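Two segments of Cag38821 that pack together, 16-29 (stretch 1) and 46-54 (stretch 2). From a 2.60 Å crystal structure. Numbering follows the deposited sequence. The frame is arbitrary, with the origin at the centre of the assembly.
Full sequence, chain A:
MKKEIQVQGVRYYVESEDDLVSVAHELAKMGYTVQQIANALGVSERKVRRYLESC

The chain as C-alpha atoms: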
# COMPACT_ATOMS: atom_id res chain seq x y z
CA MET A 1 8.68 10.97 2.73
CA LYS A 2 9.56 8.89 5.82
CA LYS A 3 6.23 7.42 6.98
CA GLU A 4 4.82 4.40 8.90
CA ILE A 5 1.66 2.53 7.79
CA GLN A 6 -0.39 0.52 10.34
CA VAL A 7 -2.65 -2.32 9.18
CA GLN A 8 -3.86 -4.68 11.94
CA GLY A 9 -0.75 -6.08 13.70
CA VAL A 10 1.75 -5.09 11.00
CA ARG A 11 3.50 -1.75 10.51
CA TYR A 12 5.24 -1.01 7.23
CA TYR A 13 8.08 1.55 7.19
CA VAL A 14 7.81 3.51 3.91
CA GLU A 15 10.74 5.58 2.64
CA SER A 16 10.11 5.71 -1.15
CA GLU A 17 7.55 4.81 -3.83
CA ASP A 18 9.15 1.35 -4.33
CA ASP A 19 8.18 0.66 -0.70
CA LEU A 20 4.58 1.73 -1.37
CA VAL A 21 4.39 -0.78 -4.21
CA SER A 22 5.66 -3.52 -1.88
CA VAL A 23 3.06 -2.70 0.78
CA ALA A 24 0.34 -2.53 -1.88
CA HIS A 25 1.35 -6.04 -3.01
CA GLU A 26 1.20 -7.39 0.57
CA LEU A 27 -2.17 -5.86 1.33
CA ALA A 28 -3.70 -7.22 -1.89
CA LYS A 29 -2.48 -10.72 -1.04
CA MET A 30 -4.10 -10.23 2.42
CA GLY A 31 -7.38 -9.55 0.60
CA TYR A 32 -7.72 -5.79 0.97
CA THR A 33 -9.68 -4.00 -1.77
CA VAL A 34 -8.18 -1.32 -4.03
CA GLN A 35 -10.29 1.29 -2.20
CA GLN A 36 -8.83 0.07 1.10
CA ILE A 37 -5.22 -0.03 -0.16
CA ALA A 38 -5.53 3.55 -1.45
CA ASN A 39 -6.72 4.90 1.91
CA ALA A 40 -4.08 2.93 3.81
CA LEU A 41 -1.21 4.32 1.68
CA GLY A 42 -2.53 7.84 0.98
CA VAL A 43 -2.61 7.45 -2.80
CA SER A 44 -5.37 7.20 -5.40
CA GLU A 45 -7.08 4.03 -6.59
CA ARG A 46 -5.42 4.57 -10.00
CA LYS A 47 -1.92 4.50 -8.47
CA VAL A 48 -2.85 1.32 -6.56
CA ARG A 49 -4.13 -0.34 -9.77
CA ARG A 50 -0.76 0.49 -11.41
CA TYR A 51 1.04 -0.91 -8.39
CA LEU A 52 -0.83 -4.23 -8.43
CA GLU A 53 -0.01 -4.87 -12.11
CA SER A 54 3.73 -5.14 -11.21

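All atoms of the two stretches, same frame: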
# COMPACT_ATOMS: atom_id res chain seq x y z
N SER A 16 10.03 5.49 0.30
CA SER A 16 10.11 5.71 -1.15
C SER A 16 8.88 5.08 -1.81
O SER A 16 8.12 4.36 -1.16
CB SER A 16 11.37 5.05 -1.72
OG SER A 16 11.23 3.64 -1.76
N GLU A 17 8.70 5.35 -3.10
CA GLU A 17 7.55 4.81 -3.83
C GLU A 17 7.69 3.29 -4.05
O GLU A 17 6.69 2.58 -4.07
CB GLU A 17 7.32 5.54 -5.16
CG GLU A 17 5.95 5.24 -5.78
CD GLU A 17 5.63 6.05 -7.03
OE1 GLU A 17 6.52 6.75 -7.57
OE2 GLU A 17 4.47 5.98 -7.48
N ASP A 18 8.92 2.80 -4.20
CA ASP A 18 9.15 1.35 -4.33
C ASP A 18 8.63 0.59 -3.09
O ASP A 18 8.16 -0.55 -3.21
CB ASP A 18 10.64 1.03 -4.56
CG ASP A 18 11.08 1.27 -6.01
OD1 ASP A 18 12.10 1.97 -6.22
OD2 ASP A 18 10.42 0.76 -6.94
N ASP A 19 8.70 1.23 -1.93
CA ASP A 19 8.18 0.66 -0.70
C ASP A 19 6.65 0.64 -0.71
O ASP A 19 6.03 -0.29 -0.18
CB ASP A 19 8.67 1.45 0.53
CG ASP A 19 10.20 1.40 0.71
OD1 ASP A 19 10.87 0.54 0.07
OD2 ASP A 19 10.73 2.22 1.49
N LEU A 20 6.04 1.67 -1.28
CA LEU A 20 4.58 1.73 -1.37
C LEU A 20 4.08 0.58 -2.22
O LEU A 20 3.10 -0.08 -1.86
CB LEU A 20 4.07 3.05 -1.96
CG LEU A 20 4.05 4.33 -1.11
CD1 LEU A 20 3.59 5.51 -1.97
CD2 LEU A 20 3.16 4.17 0.12
N VAL A 21 4.75 0.35 -3.34
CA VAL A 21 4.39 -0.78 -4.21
C VAL A 21 4.42 -2.08 -3.42
O VAL A 21 3.45 -2.84 -3.44
CB VAL A 21 5.32 -0.87 -5.44
CG1 VAL A 21 5.13 -2.21 -6.16
CG2 VAL A 21 5.07 0.31 -6.38
N SER A 22 5.51 -2.31 -2.69
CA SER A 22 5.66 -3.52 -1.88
C SER A 22 4.54 -3.70 -0.87
O SER A 22 4.01 -4.81 -0.73
CB SER A 22 7.00 -3.51 -1.16
OG SER A 22 8.04 -3.92 -2.03
N VAL A 23 4.16 -2.63 -0.17
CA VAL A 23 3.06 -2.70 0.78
C VAL A 23 1.73 -2.98 0.06
O VAL A 23 0.93 -3.81 0.51
CB VAL A 23 2.93 -1.41 1.60
CG1 VAL A 23 1.67 -1.44 2.48
CG2 VAL A 23 4.16 -1.23 2.47
N ALA A 24 1.53 -2.32 -1.07
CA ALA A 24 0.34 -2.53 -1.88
C ALA A 24 0.22 -4.00 -2.20
O ALA A 24 -0.84 -4.59 -2.02
CB ALA A 24 0.43 -1.71 -3.17
N HIS A 25 1.32 -4.60 -2.67
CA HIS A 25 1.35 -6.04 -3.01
C HIS A 25 0.98 -6.92 -1.82
O HIS A 25 0.23 -7.88 -1.99
CB HIS A 25 2.73 -6.49 -3.53
CG HIS A 25 3.05 -6.01 -4.91
ND1 HIS A 25 4.33 -6.05 -5.43
CD2 HIS A 25 2.28 -5.47 -5.88
CE1 HIS A 25 4.33 -5.57 -6.66
NE2 HIS A 25 3.09 -5.20 -6.96
N GLU A 26 1.51 -6.61 -0.64
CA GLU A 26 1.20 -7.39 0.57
C GLU A 26 -0.27 -7.27 0.95
O GLU A 26 -0.90 -8.26 1.32
CB GLU A 26 2.06 -6.99 1.78
CG GLU A 26 3.36 -7.79 1.93
CD GLU A 26 3.74 -8.09 3.38
OE1 GLU A 26 4.94 -8.38 3.60
OE2 GLU A 26 2.88 -8.06 4.30
N LEU A 27 -0.81 -6.07 0.87
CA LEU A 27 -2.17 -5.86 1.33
C LEU A 27 -3.17 -6.55 0.39
O LEU A 27 -4.18 -7.11 0.83
CB LEU A 27 -2.46 -4.37 1.49
CG LEU A 27 -1.63 -3.66 2.56
CD1 LEU A 27 -1.84 -2.15 2.50
CD2 LEU A 27 -1.93 -4.19 3.97
N ALA A 28 -2.87 -6.53 -0.90
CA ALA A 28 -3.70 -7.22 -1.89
C ALA A 28 -3.75 -8.71 -1.59
O ALA A 28 -4.82 -9.31 -1.55
CB ALA A 28 -3.16 -6.98 -3.31
N LYS A 29 -2.58 -9.30 -1.38
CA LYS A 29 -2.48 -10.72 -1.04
C LYS A 29 -3.26 -11.05 0.25
O LYS A 29 -3.78 -12.14 0.39
CB LYS A 29 -1.01 -11.16 -0.89
CG LYS A 29 -0.22 -11.29 -2.21
CD LYS A 29 1.20 -11.79 -1.96
CE LYS A 29 1.98 -12.08 -3.24
NZ LYS A 29 2.66 -10.87 -3.79
N ARG A 46 -6.16 4.74 -8.74
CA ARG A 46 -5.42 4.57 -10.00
C ARG A 46 -3.97 4.17 -9.76
O ARG A 46 -3.48 3.25 -10.41
CB ARG A 46 -5.50 5.85 -10.83
CG ARG A 46 -6.88 6.08 -11.37
CD ARG A 46 -7.04 7.46 -12.00
NE ARG A 46 -6.28 7.61 -13.24
CZ ARG A 46 -6.62 7.07 -14.42
NH1 ARG A 46 -7.69 6.30 -14.54
NH2 ARG A 46 -5.86 7.30 -15.48
N LYS A 47 -3.29 4.85 -8.85
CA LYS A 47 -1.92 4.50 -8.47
C LYS A 47 -1.84 3.05 -7.97
O LYS A 47 -0.96 2.29 -8.36
CB LYS A 47 -1.40 5.44 -7.38
CG LYS A 47 -0.87 6.77 -7.89
CD LYS A 47 0.53 6.64 -8.46
CE LYS A 47 1.10 7.99 -8.84
NZ LYS A 47 2.40 7.86 -9.57
N VAL A 48 -2.78 2.68 -7.10
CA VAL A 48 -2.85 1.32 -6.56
C VAL A 48 -3.06 0.28 -7.67
O VAL A 48 -2.43 -0.77 -7.65
CB VAL A 48 -3.96 1.15 -5.50
CG1 VAL A 48 -4.01 -0.29 -5.00
CG2 VAL A 48 -3.75 2.12 -4.32
N ARG A 49 -3.92 0.57 -8.64
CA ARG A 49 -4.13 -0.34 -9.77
C ARG A 49 -2.82 -0.53 -10.54
O ARG A 49 -2.46 -1.66 -10.86
CB ARG A 49 -5.27 0.12 -10.68
CG ARG A 49 -6.66 0.10 -10.01
CD ARG A 49 -7.83 0.02 -10.98
NE ARG A 49 -7.81 1.06 -12.01
CZ ARG A 49 -8.26 2.31 -11.86
NH1 ARG A 49 -8.19 3.16 -12.88
NH2 ARG A 49 -8.76 2.72 -10.70
N ARG A 50 -2.10 0.56 -10.81
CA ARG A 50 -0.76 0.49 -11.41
C ARG A 50 0.18 -0.37 -10.59
O ARG A 50 0.95 -1.16 -11.13
CB ARG A 50 -0.12 1.88 -11.50
CG ARG A 50 -0.72 2.83 -12.49
CD ARG A 50 -0.18 4.25 -12.24
NE ARG A 50 -0.16 5.09 -13.44
CZ ARG A 50 0.20 6.38 -13.44
NH1 ARG A 50 0.55 6.99 -12.30
NH2 ARG A 50 0.20 7.07 -14.58
N TYR A 51 0.14 -0.19 -9.28
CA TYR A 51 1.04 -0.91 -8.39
C TYR A 51 0.80 -2.41 -8.46
O TYR A 51 1.75 -3.18 -8.51
CB TYR A 51 0.88 -0.45 -6.94
CG TYR A 51 1.34 0.97 -6.63
CD1 TYR A 51 2.12 1.70 -7.53
CD2 TYR A 51 1.03 1.56 -5.41
CE1 TYR A 51 2.55 2.98 -7.22
CE2 TYR A 51 1.45 2.83 -5.09
CZ TYR A 51 2.21 3.54 -6.01
OH TYR A 51 2.64 4.81 -5.69
N LEU A 52 -0.46 -2.81 -8.48
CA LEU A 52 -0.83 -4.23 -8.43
C LEU A 52 -0.60 -4.96 -9.74
O LEU A 52 -0.65 -6.19 -9.76
CB LEU A 52 -2.28 -4.40 -7.98
CG LEU A 52 -2.63 -3.82 -6.61
CD1 LEU A 52 -4.05 -4.14 -6.25
CD2 LEU A 52 -1.68 -4.33 -5.54
N GLU A 53 -0.34 -4.23 -10.82
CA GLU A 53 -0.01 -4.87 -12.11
C GLU A 53 1.50 -5.09 -12.28
O GLU A 53 1.96 -5.36 -13.39
CB GLU A 53 -0.61 -4.07 -13.29
CG GLU A 53 0.06 -2.73 -13.62
CD GLU A 53 -0.56 -2.04 -14.83
OE1 GLU A 53 0.15 -1.84 -15.84
OE2 GLU A 53 -1.76 -1.71 -14.77
N SER A 54 2.26 -5.00 -11.18
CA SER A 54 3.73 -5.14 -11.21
C SER A 54 4.19 -6.42 -10.49
O SER A 54 3.54 -6.88 -9.54
CB SER A 54 4.41 -3.92 -10.56
OG SER A 54 4.07 -2.71 -11.22

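When two helices cross steeply, their side chains can mesh over only a short length, and a single large residue can be the main element of the contact. The packing of helix 46-52 against helix 17-29 in Cag38821 illustrates the principle. The two axes run at 81° to one another and approach to 9.2 Å, and the two stretches together bury 461 Å² of surface. Tyr51 contributes more of that area than any other residue, and its neighbours mainly extend the contact around it.

Along stretch 2, Arg46 is too far away to take part, and the first residue to reach across is Lys47. Its side chain begins with two m rotamers and then runs extended, carrying the ammonium group to the carboxylate of Glu17. The separation of Lys47 NZ from Glu17 OE2 is 3.5 Å, a salt bridge whose hydrogen bond is weak. The long aliphatic chain lets the charge be met at the margin of the contact, where both residues retain some exposure to solvent. Val48, although buried, barely meets stretch 1, and Arg49 and Arg50 make no contact with it, as expected for successive residues that face different sides of a helix.

One turn after Lys47 comes Tyr51, with its CA-to-CB bond directed toward stretch 1. The side chain is a knob set among Glu17, Leu20, Val21 and Ala24, four residues from successive turns of the first helix. The small methyl of Ala24 lies beside the root of the knob, with Ala24 CB 4.0 Å from Tyr51 CB. Farther out, Val21 covers one face of the ring: Val21 CG2 lies 3.8 Å from the centroid of the Tyr51 ring, a CH-pi contact. Leu20 adds apolar packing, its CB 4.1 Å from Tyr51 CE2. A tyrosine suits this site because its ring fills a greasy pocket while its polar tip meets an acid. Tyr51 OH donates a hydrogen bond to Glu17 OE2 at 2.8 Å, so the same carboxylate oxygen receives both Lys47 and Tyr51.

The backbone of Tyr51 is used as well. His25 has a CA-to-CB bond that points sideways, but its ring end comes nearer, and His25 NE2 donates to Tyr51 O at 2.9 Å. This carbonyl lies near the ring plane, where a ring nitrogen can direct its hydrogen.

Leu52 follows the same pattern of a sideways start and a nearer end. Leu52 CD2 lies 3.8 Å from Ala28 CB and 4.1 Å from Ala24 CB; the two alanines, one turn apart, offer short side chains against which the leucine can lie. The same methyl also meets the edge of the histidine, with Leu52 CD2 4.1 Å from His25 CD2.

The CA-to-CB bond of Glu53 points away and the residue remains exposed; that of Ser54 points toward stretch 1, and Ser54 CB comes within 4.0 Å of His25 NE2. Its carbonyl is also close, with Ser54 O 3.1 Å from His25 NE2, but the angle is too poor for a hydrogen bond.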